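Local coordinates for protein glutaredoxin (PDB 3NZN) that probably catalyses thiol-disulfide exchange through a CxxC motif, as in glutaredoxins and the related NrdH redoxins, at residues A[5-10]-A[56-61]; A[25-30]-A[50-55]; A[30-35]-A[77-82]; A[39-44]-A[92-97]. All blocks are in the same frame, centred on the assembly; numbering follows the deposited sequence.

Contact 1 of 4, residues A[5-10]-A[56-61]; sequences NLFGQK and RLEGKE. With SO4 (sulfate ion), chain E; SO4 (sulfate ion), chain F.
R56 lays its extended side chain across Q9 at about a right angle, its guanidinium passing with one face over CB of Q9, while CD of R56 packs 3.7 Å from that same CB. The far end of the arginine is fixed by a nearly straight bond from NH1 of R56 to the carbonyl O of K10, 2.9 Å, with the oxygen in the guanidinium plane and the N-H on one of its lone pairs. NE of R56 and NE2 of Q9 meet through a water, the glutamine bond being weak.

In N5, CG sits between the backbone N and the carbonyl carbon (chi1 71°), the crowded position, and both N-H groups of the amide are used: ND2 of N5 gives one to the carbonyl O of R56 at 2.9 Å and the other to OE1 of Q9 at 3.0 Å. Both acceptors lie within 3° of the amide plane, so the group can hardly rotate. OD1 of N5 takes the backbone N of Q9 at 3.1 Å, the donor standing above the carbonyl plane, and more weakly that of F7.

E58 bends at chi2 to bring its carboxylate against CB of N5, with OE2 of E58 3.8 Å from CE2 of F7; a water held by OE1 of E58 reaches the N of L6 only weakly. R12 of the second subunit makes a cation-pi contact with F7. The arrangement is that of a type I beta turn, N5 to G8, in the hairpin connection between strands 2-4 and 10-15, braced from inside by its own asparagine.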
# COMPACT_ATOMS: atom_id res chain seq x y z
N ASN A 5 3.79 -15.48 -5.62
CA ASN A 5 3.75 -15.38 -4.17
C ASN A 5 3.22 -16.69 -3.58
O ASN A 5 2.84 -17.65 -4.26
CB ASN A 5 3.06 -14.08 -3.80
CG ASN A 5 1.57 -14.10 -4.08
OD1 ASN A 5 0.95 -15.13 -4.31
ND2 ASN A 5 0.99 -12.91 -4.10
N LEU A 6 3.09 -16.67 -2.27
CA LEU A 6 2.62 -17.89 -1.49
C LEU A 6 1.18 -18.26 -1.92
O LEU A 6 0.73 -19.40 -1.65
CB LEU A 6 2.72 -17.56 -0.07
CG LEU A 6 2.02 -18.33 0.94
CD1 LEU A 6 2.70 -19.69 0.78
CD2 LEU A 6 2.23 -17.64 2.34
N PHE A 7 0.43 -17.30 -2.37
CA PHE A 7 -0.95 -17.47 -2.71
C PHE A 7 -1.14 -17.82 -4.16
O PHE A 7 -2.29 -17.80 -4.62
CB PHE A 7 -1.73 -16.19 -2.31
CG PHE A 7 -1.35 -15.69 -0.94
CD1 PHE A 7 -1.53 -16.55 0.23
CD2 PHE A 7 -0.81 -14.46 -0.75
CE1 PHE A 7 -1.10 -16.10 1.43
CE2 PHE A 7 -0.36 -14.09 0.47
CZ PHE A 7 -0.57 -14.89 1.54
N GLY A 8 -0.03 -18.10 -4.88
CA GLY A 8 -0.11 -18.54 -6.21
C GLY A 8 -0.25 -17.49 -7.29
O GLY A 8 -0.47 -17.83 -8.44
N GLN A 9 -0.22 -16.22 -6.91
CA GLN A 9 -0.36 -15.11 -7.80
C GLN A 9 1.02 -14.67 -8.31
O GLN A 9 1.97 -14.49 -7.59
CB GLN A 9 -1.05 -13.93 -7.15
CG GLN A 9 -2.28 -14.16 -6.47
CD GLN A 9 -2.67 -12.93 -5.57
OE1 GLN A 9 -1.92 -12.48 -4.57
NE2 GLN A 9 -3.81 -12.33 -5.96
N LYS A 10 1.14 -14.42 -9.63
CA LYS A 10 2.32 -13.93 -10.23
C LYS A 10 2.72 -12.59 -9.66
O LYS A 10 1.87 -11.67 -9.63
CB LYS A 10 2.17 -13.85 -11.77
CG LYS A 10 3.46 -13.47 -12.46
CD LYS A 10 3.35 -13.48 -13.92
CE LYS A 10 2.41 -12.44 -14.48
NZ LYS A 10 2.31 -12.61 -16.00
N ARG A 56 1.47 -7.61 -4.88
CA ARG A 56 1.50 -9.03 -4.72
C ARG A 56 2.65 -9.50 -3.87
O ARG A 56 2.83 -10.67 -3.69
CB ARG A 56 1.44 -9.74 -6.07
CG ARG A 56 0.10 -9.57 -6.68
CD ARG A 56 -0.12 -10.38 -7.84
NE ARG A 56 -1.51 -10.31 -8.29
CZ ARG A 56 -1.80 -10.68 -9.54
NH1 ARG A 56 -0.86 -11.17 -10.29
NH2 ARG A 56 -3.04 -10.60 -10.00
N LEU A 57 3.43 -8.58 -3.36
CA LEU A 57 4.55 -8.94 -2.50
C LEU A 57 4.12 -8.88 -1.05
O LEU A 57 3.24 -8.13 -0.71
CB LEU A 57 5.72 -8.02 -2.77
CG LEU A 57 6.32 -7.99 -4.17
CD1 LEU A 57 7.34 -6.88 -4.23
CD2 LEU A 57 6.94 -9.37 -4.56
N GLU A 58 4.94 -9.52 -0.22
CA GLU A 58 4.75 -9.69 1.17
C GLU A 58 6.02 -9.38 1.93
O GLU A 58 7.08 -9.58 1.40
CB GLU A 58 4.41 -11.18 1.42
CG GLU A 58 3.00 -11.58 1.00
CD GLU A 58 2.92 -12.36 -0.29
OE1 GLU A 58 3.51 -13.53 -0.45
OE2 GLU A 58 2.21 -11.83 -1.14
N GLY A 59 5.87 -9.04 3.22
CA GLY A 59 6.95 -8.98 4.12
C GLY A 59 8.10 -8.16 3.62
O GLY A 59 7.89 -7.05 3.07
N LYS A 60 9.33 -8.66 3.78
CA LYS A 60 10.48 -7.89 3.52
C LYS A 60 10.56 -7.57 2.02
O LYS A 60 11.12 -6.54 1.63
CB LYS A 60 11.77 -8.61 3.96
CG LYS A 60 11.86 -8.80 5.46
CD LYS A 60 12.64 -10.10 5.91
CE LYS A 60 12.41 -10.39 7.38
NZ LYS A 60 12.63 -9.12 8.18
N GLU A 61 10.10 -8.47 1.16
CA GLU A 61 10.13 -8.17 -0.22
C GLU A 61 9.30 -6.95 -0.57
O GLU A 61 9.72 -6.20 -1.47
CB GLU A 61 9.72 -9.36 -1.05
CG GLU A 61 10.79 -10.39 -1.09
CD GLU A 61 10.54 -11.52 -2.06
OE1 GLU A 61 9.50 -11.52 -2.79
OE2 GLU A 61 11.41 -12.46 -2.08
S SO4 E . 9.55 -12.12 4.87
O1 SO4 E . 10.63 -12.92 5.49
O2 SO4 E . 9.93 -11.80 3.47
O3 SO4 E . 8.24 -12.85 4.85
O4 SO4 E . 9.37 -10.84 5.53
S SO4 F . 5.33 -13.61 -18.15
O1 SO4 F . 6.39 -14.68 -18.00
O2 SO4 F . 4.94 -13.54 -19.55
O3 SO4 F . 4.22 -13.91 -17.37
O4 SO4 F . 6.10 -12.38 -17.77
O HOH W 1 5.51 -14.84 -1.04
O HOH W 2 -3.55 -9.50 -6.15

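Contact 2 of 4, residues A[25-30]-A[50-55]; sequences IMYGLS and DYVYVD. With SO4 (sulfate ion), chain F.
Four backbone hydrogen bonds tie the parallel strands 25-28 and 50-53 and the residue beyond. M26 N gives to D50 O and M26 O accepts from V52 N; G28 repeats the pattern, its N 2.8 Å from V52 O and its O 2.9 Å from V54 N. M26 and G28 thus spend both backbone groups on this neighbour.

Where the strands end, the carboxylate of D55 takes over. Its OD1 receives the backbone N of S30 at 2.8 Å and its OD2 the hydroxyl OG of S30 at 2.6 Å, each on the syn lone pair, so one serine is gripped twice. An alanine at D55 would remove both acceptors and would probably leave the turn at S30, just ahead of the CxxC, less firmly held. The ring of Y53 has CA of S30 over one face, a CH-pi contact 4.0 Å from the centroid. The carboxylate of D50 is paired with K23, and OH of Y51 donates a hydrogen bond to a sulfate ion, probably from the crystallisation liquor.

On the I25, Y27 and V52 face, Y27 packs on helix 59-72; on the M26, Y51 and Y53 face lies helix 33-45, the crossover of this beta-alpha-beta unit, while strands 10-15 and 77-83 flank the pair.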
# COMPACT_ATOMS: atom_id res chain seq x y z
N ILE A 25 13.76 -2.22 -15.15
CA ILE A 25 12.77 -2.80 -14.21
C ILE A 25 11.57 -1.86 -14.06
O ILE A 25 11.71 -0.74 -13.83
CB ILE A 25 13.41 -3.19 -12.88
CG1 ILE A 25 12.36 -3.85 -11.95
CG2 ILE A 25 13.98 -2.05 -12.24
CD1 ILE A 25 13.00 -4.73 -10.96
N MET A 26 10.42 -2.46 -14.33
CA MET A 26 9.16 -1.74 -14.10
C MET A 26 8.49 -2.22 -12.79
O MET A 26 8.22 -3.34 -12.64
CB MET A 26 8.16 -1.96 -15.26
CG MET A 26 6.84 -1.11 -15.11
SD MET A 26 5.35 -1.71 -16.04
CE MET A 26 6.22 -2.97 -16.88
N TYR A 27 8.37 -1.27 -11.85
CA TYR A 27 7.53 -1.49 -10.66
C TYR A 27 6.10 -1.04 -10.97
O TYR A 27 5.87 0.01 -11.35
CB TYR A 27 8.08 -0.75 -9.46
CG TYR A 27 9.41 -1.32 -9.04
CD1 TYR A 27 9.48 -2.37 -8.13
CD2 TYR A 27 10.60 -0.80 -9.50
CE1 TYR A 27 10.70 -2.90 -7.73
CE2 TYR A 27 11.83 -1.34 -9.09
CZ TYR A 27 11.86 -2.36 -8.24
OH TYR A 27 13.13 -2.79 -7.91
N GLY A 28 5.18 -1.99 -10.75
CA GLY A 28 3.79 -1.71 -11.03
C GLY A 28 2.85 -2.32 -9.98
O GLY A 28 3.31 -2.87 -8.97
N LEU A 29 1.58 -2.26 -10.26
CA LEU A 29 0.55 -2.95 -9.48
C LEU A 29 -0.18 -3.91 -10.43
O LEU A 29 -0.33 -3.60 -11.60
CB LEU A 29 -0.46 -1.94 -8.91
CG LEU A 29 0.09 -0.83 -8.03
CD1 LEU A 29 -0.94 0.17 -7.59
CD2 LEU A 29 0.92 -1.32 -6.85
N SER A 30 -0.66 -5.02 -9.92
CA SER A 30 -1.34 -5.98 -10.69
C SER A 30 -2.65 -5.49 -11.35
O SER A 30 -3.08 -5.97 -12.35
CB SER A 30 -1.51 -7.26 -9.94
OG SER A 30 -2.49 -7.07 -8.90
N ASP A 50 12.60 -6.59 -16.54
CA ASP A 50 11.88 -7.21 -15.43
C ASP A 50 10.70 -6.32 -15.07
O ASP A 50 10.71 -5.16 -15.19
CB ASP A 50 12.81 -7.30 -14.24
CG ASP A 50 13.99 -8.14 -14.46
OD1 ASP A 50 14.07 -8.89 -15.41
OD2 ASP A 50 14.88 -7.99 -13.64
N TYR A 51 9.72 -7.01 -14.43
CA TYR A 51 8.57 -6.28 -13.82
C TYR A 51 8.23 -6.97 -12.46
O TYR A 51 8.49 -8.11 -12.25
CB TYR A 51 7.42 -6.16 -14.74
CG TYR A 51 6.75 -7.40 -15.12
CD1 TYR A 51 5.65 -7.85 -14.39
CD2 TYR A 51 7.26 -8.24 -16.11
CE1 TYR A 51 5.04 -9.01 -14.70
CE2 TYR A 51 6.63 -9.43 -16.44
CZ TYR A 51 5.52 -9.80 -15.70
OH TYR A 51 4.88 -10.96 -15.97
N VAL A 52 7.70 -6.08 -11.62
CA VAL A 52 7.31 -6.48 -10.21
C VAL A 52 5.97 -5.85 -9.97
O VAL A 52 5.73 -4.69 -10.18
CB VAL A 52 8.33 -5.89 -9.23
CG1 VAL A 52 7.93 -6.20 -7.77
CG2 VAL A 52 9.74 -6.47 -9.53
N TYR A 53 5.04 -6.73 -9.41
CA TYR A 53 3.76 -6.24 -8.96
C TYR A 53 3.81 -6.03 -7.44
O TYR A 53 3.80 -7.06 -6.67
CB TYR A 53 2.66 -7.22 -9.32
CG TYR A 53 2.38 -7.32 -10.81
CD1 TYR A 53 2.40 -6.20 -11.62
CD2 TYR A 53 2.10 -8.52 -11.39
CE1 TYR A 53 2.15 -6.31 -12.98
CE2 TYR A 53 1.86 -8.64 -12.79
CZ TYR A 53 1.90 -7.53 -13.53
OH TYR A 53 1.70 -7.64 -14.91
N VAL A 54 4.01 -4.87 -7.02
CA VAL A 54 4.35 -4.56 -5.64
C VAL A 54 3.10 -4.99 -4.70
O VAL A 54 3.43 -5.47 -3.57
CB VAL A 54 4.65 -3.10 -5.44
CG1 VAL A 54 4.85 -2.73 -4.01
CG2 VAL A 54 5.97 -2.70 -6.21
N ASP A 55 1.94 -4.90 -5.19
CA ASP A 55 0.80 -5.29 -4.36
C ASP A 55 0.71 -6.76 -4.20
O ASP A 55 -0.09 -7.21 -3.33
CB ASP A 55 -0.46 -4.82 -4.99
CG ASP A 55 -0.70 -5.41 -6.35
OD1 ASP A 55 0.19 -5.33 -7.24
OD2 ASP A 55 -1.79 -5.86 -6.67
S SO4 F . 5.33 -13.61 -18.15
O1 SO4 F . 6.39 -14.68 -18.00
O2 SO4 F . 4.94 -13.54 -19.55
O3 SO4 F . 4.22 -13.91 -17.37
O4 SO4 F . 6.10 -12.38 -17.77

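Contact 3 of 4, residues A[30-35]-A[77-82]; sequences STCVWC and SFPTTI
P79 turns CG and CD toward the first turn of helix 33-45, and this side of its ring is the bump of the contact. It lies against a surface made by SG and CA of C35 together with the carbonyl O and CB of W34. CD of P79 is 3.7 Å from SG of C35, and CG of P79 reaches the carbonyl O of W34 at 4.0 Å. CB of W34 touches CD of P79 more loosely, while the indole itself is directed elsewhere.

The peptide bond before P79 is cis. It brings the F78-P79 linkage up beside the disulfide: SG of C35 stands 3.6 Å from N of P79 and 3.9 Å from CB of F78. C35 places its sulfur anti to the carbonyl carbon (chi1 -61°), next to this bend. C32, at the N-cap position of the helix, sends its sulfur anti to the backbone N (chi1 165°), and SG of C32 comes 4.0 Å from O of F78. The two sulfurs are joined, SG of C32 to SG of C35, at 2.3 Å.

An alanine at P79 would lose the CG and CD carbons that meet the helix turn, and would probably also disturb the cis peptide that shapes the bend beside C35.

A cis-proline facing a CxxC at a helix start is the hallmark of the thioredoxin fold, in which this disulfide is the probable redox centre. P79 also touches T38 of the helix and M26 of strand 24-28; the chain continues strand 77-83, set between strands 24-28 and 87-90. At S77 and F78 a strand of the third subunit pairs antiparallel, carrying the sheet across the interface.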
# COMPACT_ATOMS: atom_id res chain seq x y z
N SER A 30 -0.66 -5.02 -9.92
CA SER A 30 -1.34 -5.98 -10.69
C SER A 30 -2.65 -5.49 -11.35
O SER A 30 -3.08 -5.97 -12.35
CB SER A 30 -1.51 -7.26 -9.94
OG SER A 30 -2.49 -7.07 -8.90
N THR A 31 -3.26 -4.53 -10.68
CA THR A 31 -4.46 -3.80 -11.09
C THR A 31 -4.04 -2.40 -11.45
O THR A 31 -3.83 -1.62 -10.56
CB THR A 31 -5.37 -3.64 -9.88
OG1 THR A 31 -4.51 -2.87 -8.98
CG2 THR A 31 -5.73 -4.96 -9.39
N CYS A 32 -3.54 -2.13 -12.61
CA CYS A 32 -3.07 -0.80 -12.98
C CYS A 32 -2.98 -0.83 -14.52
O CYS A 32 -2.09 -1.41 -15.12
CB CYS A 32 -1.71 -0.50 -12.38
SG CYS A 32 -0.74 0.85 -12.97
N VAL A 33 -3.95 -0.20 -15.15
CA VAL A 33 -4.04 -0.13 -16.63
C VAL A 33 -2.83 0.46 -17.25
O VAL A 33 -2.38 -0.02 -18.29
CB VAL A 33 -5.34 0.70 -16.98
CG1 VAL A 33 -5.34 1.16 -18.38
CG2 VAL A 33 -6.60 -0.09 -16.64
N TRP A 34 -2.27 1.50 -16.67
CA TRP A 34 -1.11 2.11 -17.24
C TRP A 34 0.15 1.30 -17.07
O TRP A 34 1.08 1.39 -17.88
CB TRP A 34 -0.98 3.54 -16.83
CG TRP A 34 -2.12 4.39 -17.27
CD1 TRP A 34 -3.15 4.84 -16.51
CD2 TRP A 34 -2.27 4.95 -18.58
NE1 TRP A 34 -3.96 5.64 -17.27
CE2 TRP A 34 -3.46 5.69 -18.54
CE3 TRP A 34 -1.58 4.82 -19.80
CZ2 TRP A 34 -3.92 6.37 -19.64
CZ3 TRP A 34 -2.04 5.54 -20.88
CH2 TRP A 34 -3.18 6.30 -20.79
N CYS A 35 0.20 0.52 -15.99
CA CYS A 35 1.28 -0.42 -15.79
C CYS A 35 1.22 -1.45 -16.88
O CYS A 35 2.25 -1.81 -17.49
CB CYS A 35 1.24 -1.07 -14.45
SG CYS A 35 1.38 -0.01 -13.03
N SER A 77 4.53 5.96 -6.74
CA SER A 77 3.47 5.83 -7.71
C SER A 77 3.91 4.86 -8.82
O SER A 77 5.08 4.54 -8.96
CB SER A 77 3.03 7.14 -8.22
OG SER A 77 4.08 7.79 -8.93
N PHE A 78 2.92 4.44 -9.59
CA PHE A 78 3.09 3.28 -10.47
C PHE A 78 2.43 3.55 -11.82
O PHE A 78 1.31 4.07 -11.88
CB PHE A 78 2.42 2.04 -9.84
CG PHE A 78 3.03 1.74 -8.52
CD1 PHE A 78 4.22 1.04 -8.41
CD2 PHE A 78 2.51 2.26 -7.30
CE1 PHE A 78 4.83 0.84 -7.23
CE2 PHE A 78 3.16 2.04 -6.11
CZ PHE A 78 4.28 1.38 -6.06
N PRO A 79 3.08 3.17 -12.95
CA PRO A 79 4.33 2.50 -12.94
C PRO A 79 5.53 3.41 -12.67
O PRO A 79 5.48 4.59 -12.97
CB PRO A 79 4.44 2.01 -14.41
CG PRO A 79 3.59 2.97 -15.19
CD PRO A 79 2.45 3.30 -14.23
N THR A 80 6.59 2.84 -12.12
CA THR A 80 7.91 3.48 -12.09
C THR A 80 8.85 2.47 -12.79
O THR A 80 9.04 1.35 -12.38
CB THR A 80 8.40 3.74 -10.70
OG1 THR A 80 7.53 4.69 -10.05
CG2 THR A 80 9.72 4.30 -10.65
N THR A 81 9.45 2.99 -13.91
CA THR A 81 10.37 2.19 -14.71
C THR A 81 11.76 2.74 -14.53
O THR A 81 11.95 3.95 -14.75
CB THR A 81 9.93 2.24 -16.22
OG1 THR A 81 8.62 1.72 -16.33
CG2 THR A 81 10.90 1.32 -17.00
N ILE A 82 12.66 1.93 -14.09
CA ILE A 82 14.04 2.35 -13.75
C ILE A 82 14.96 1.71 -14.77
O ILE A 82 15.05 0.50 -14.91
CB ILE A 82 14.42 1.99 -12.30
CG1 ILE A 82 13.38 2.56 -11.31
CG2 ILE A 82 15.81 2.58 -12.02
CD1 ILE A 82 13.42 1.89 -9.91

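Contact 4 of 4, residues A[39-44]-A[92-97]; sequences KKLLTD and FKEKEI
Helices 33-45 and 94-100 of the thioredoxin-type fold meet here through a small apolar patch, the second helix arriving by way of the loop residue F92. L41 is the protruding side chain. Its CG is anti to the backbone N (chi1 174°), which carries CD2 across to the other segment, and that one methyl does most of the touching: CD2 of L41 lies 3.8 Å from CG2 of I97 and 4.0 Å from CE1 of F92. The aliphatic part of E94 flanks it, with CG of E94 4.2 Å from the same methyl.

I97 takes the leucine obliquely and at the same time receives L42, whose side chain crosses it at about a right angle. CG2 of I97 touches both leucines, with CD2 of L42 at 4.0 Å. L42 leans on M26 and F49 of the sheet as well, and I97 on I89, so the patch runs from the helix surfaces down to the strands. K93 occupies the N-cap position of helix 94-100, and its NZ forms a salt bridge with OE1 of E96, 2.9 Å away.

Helices 33-45 and 94-100 pack together on one side of the central sheet, as in the thioredoxin fold.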
# COMPACT_ATOMS: atom_id res chain seq x y z
N LYS A 39 4.11 -2.35 -19.68
CA LYS A 39 4.59 -3.66 -19.94
C LYS A 39 4.45 -4.02 -21.43
O LYS A 39 5.36 -4.61 -21.98
CB LYS A 39 3.92 -4.65 -19.00
CG LYS A 39 4.27 -6.03 -19.13
CD LYS A 39 3.69 -6.93 -18.02
CE LYS A 39 4.02 -8.38 -18.25
NZ LYS A 39 3.10 -8.93 -19.32
N LYS A 40 3.30 -3.70 -22.01
CA LYS A 40 3.08 -3.97 -23.44
C LYS A 40 4.09 -3.20 -24.31
O LYS A 40 4.55 -3.76 -25.31
CB LYS A 40 1.68 -3.63 -23.79
CG LYS A 40 0.62 -4.58 -23.44
CD LYS A 40 -0.79 -3.98 -23.64
CE LYS A 40 -1.85 -4.99 -23.18
NZ LYS A 40 -1.81 -5.51 -21.77
N LEU A 41 4.39 -1.96 -23.97
CA LEU A 41 5.39 -1.19 -24.73
C LEU A 41 6.70 -1.87 -24.62
O LEU A 41 7.41 -2.05 -25.69
CB LEU A 41 5.41 0.25 -24.26
CG LEU A 41 6.55 1.12 -24.91
CD1 LEU A 41 6.35 1.28 -26.38
CD2 LEU A 41 6.55 2.44 -24.23
N LEU A 42 7.19 -2.26 -23.43
CA LEU A 42 8.45 -2.92 -23.27
C LEU A 42 8.49 -4.23 -24.04
O LEU A 42 9.52 -4.51 -24.70
CB LEU A 42 8.75 -3.11 -21.79
CG LEU A 42 8.91 -1.85 -20.98
CD1 LEU A 42 8.98 -2.08 -19.45
CD2 LEU A 42 10.15 -1.00 -21.34
N THR A 43 7.39 -4.96 -24.04
CA THR A 43 7.31 -6.19 -24.78
C THR A 43 7.45 -5.87 -26.32
O THR A 43 8.17 -6.52 -27.04
CB THR A 43 5.97 -6.85 -24.50
OG1 THR A 43 5.91 -7.18 -23.10
CG2 THR A 43 5.74 -8.07 -25.28
N ASP A 44 6.73 -4.86 -26.76
CA ASP A 44 6.69 -4.55 -28.19
C ASP A 44 7.98 -3.98 -28.69
O ASP A 44 8.24 -4.06 -29.92
CB ASP A 44 5.54 -3.51 -28.44
CG ASP A 44 4.13 -4.12 -28.31
OD1 ASP A 44 4.06 -5.38 -28.18
OD2 ASP A 44 3.17 -3.35 -28.35
N PHE A 92 3.11 6.00 -17.66
CA PHE A 92 3.23 5.61 -19.06
C PHE A 92 3.53 6.82 -19.90
O PHE A 92 2.70 7.63 -20.14
CB PHE A 92 1.97 4.94 -19.51
CG PHE A 92 2.07 4.48 -20.95
CD1 PHE A 92 2.86 3.40 -21.32
CD2 PHE A 92 1.40 5.16 -21.98
CE1 PHE A 92 2.98 3.02 -22.63
CE2 PHE A 92 1.53 4.75 -23.32
CZ PHE A 92 2.28 3.68 -23.61
N LYS A 93 4.82 6.98 -20.22
CA LYS A 93 5.34 8.03 -21.02
C LYS A 93 6.01 7.42 -22.23
O LYS A 93 7.17 7.06 -22.16
CB LYS A 93 6.30 8.89 -20.24
CG LYS A 93 5.51 9.68 -19.08
CD LYS A 93 6.43 10.50 -18.25
CE LYS A 93 6.75 11.78 -19.03
NZ LYS A 93 7.61 12.72 -18.18
N GLU A 94 5.27 7.23 -23.30
CA GLU A 94 5.64 6.33 -24.39
C GLU A 94 6.96 6.79 -25.11
O GLU A 94 7.89 6.01 -25.28
CB GLU A 94 4.45 6.24 -25.38
CG GLU A 94 4.62 5.33 -26.52
CD GLU A 94 3.34 4.89 -27.22
OE1 GLU A 94 2.30 5.43 -26.84
OE2 GLU A 94 3.33 4.09 -28.15
N LYS A 95 6.98 8.06 -25.53
CA LYS A 95 8.15 8.57 -26.21
C LYS A 95 9.41 8.54 -25.30
O LYS A 95 10.49 8.14 -25.70
CB LYS A 95 7.88 9.96 -26.73
CG LYS A 95 9.09 10.56 -27.48
CD LYS A 95 8.75 11.95 -28.07
CE LYS A 95 9.84 12.60 -28.81
NZ LYS A 95 9.24 13.93 -29.31
N GLU A 96 9.23 8.95 -24.05
CA GLU A 96 10.34 8.96 -23.15
C GLU A 96 10.91 7.59 -22.89
O GLU A 96 12.12 7.41 -22.81
CB GLU A 96 9.94 9.67 -21.82
CG GLU A 96 11.11 9.88 -20.92
CD GLU A 96 10.73 10.59 -19.62
OE1 GLU A 96 9.60 11.05 -19.47
OE2 GLU A 96 11.57 10.68 -18.73
N ILE A 97 10.04 6.59 -22.74
CA ILE A 97 10.48 5.26 -22.52
C ILE A 97 11.27 4.75 -23.73
O ILE A 97 12.37 4.25 -23.60
CB ILE A 97 9.32 4.31 -22.21
CG1 ILE A 97 8.74 4.65 -20.81
CG2 ILE A 97 9.73 2.90 -22.24
CD1 ILE A 97 7.34 4.01 -20.56

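Contact 2 lies near the centre of the chain and touches the other three. It shares S30 with contact 3, their centres about 7 Å apart, and strands 24-28 and 77-83 join them directly, Y27 N lying 2.8 Å from T80 O, a probable hydrogen bond. The probable redox disulfide of contact 3 follows strand 24-28, just beyond the shared S30. Contact 4 uses the same helix as contact 3, and CE3 of W34 meets CB of F92 at 3.6 Å. Contact 1 lies farther out: NE of R56 approaches OG of S30 at 3.4 Å, and one sulfate is held by both K10 and Y51. Contacts 1 and 4 are about 25 Å apart between centres, on opposite sides of the chain's centre.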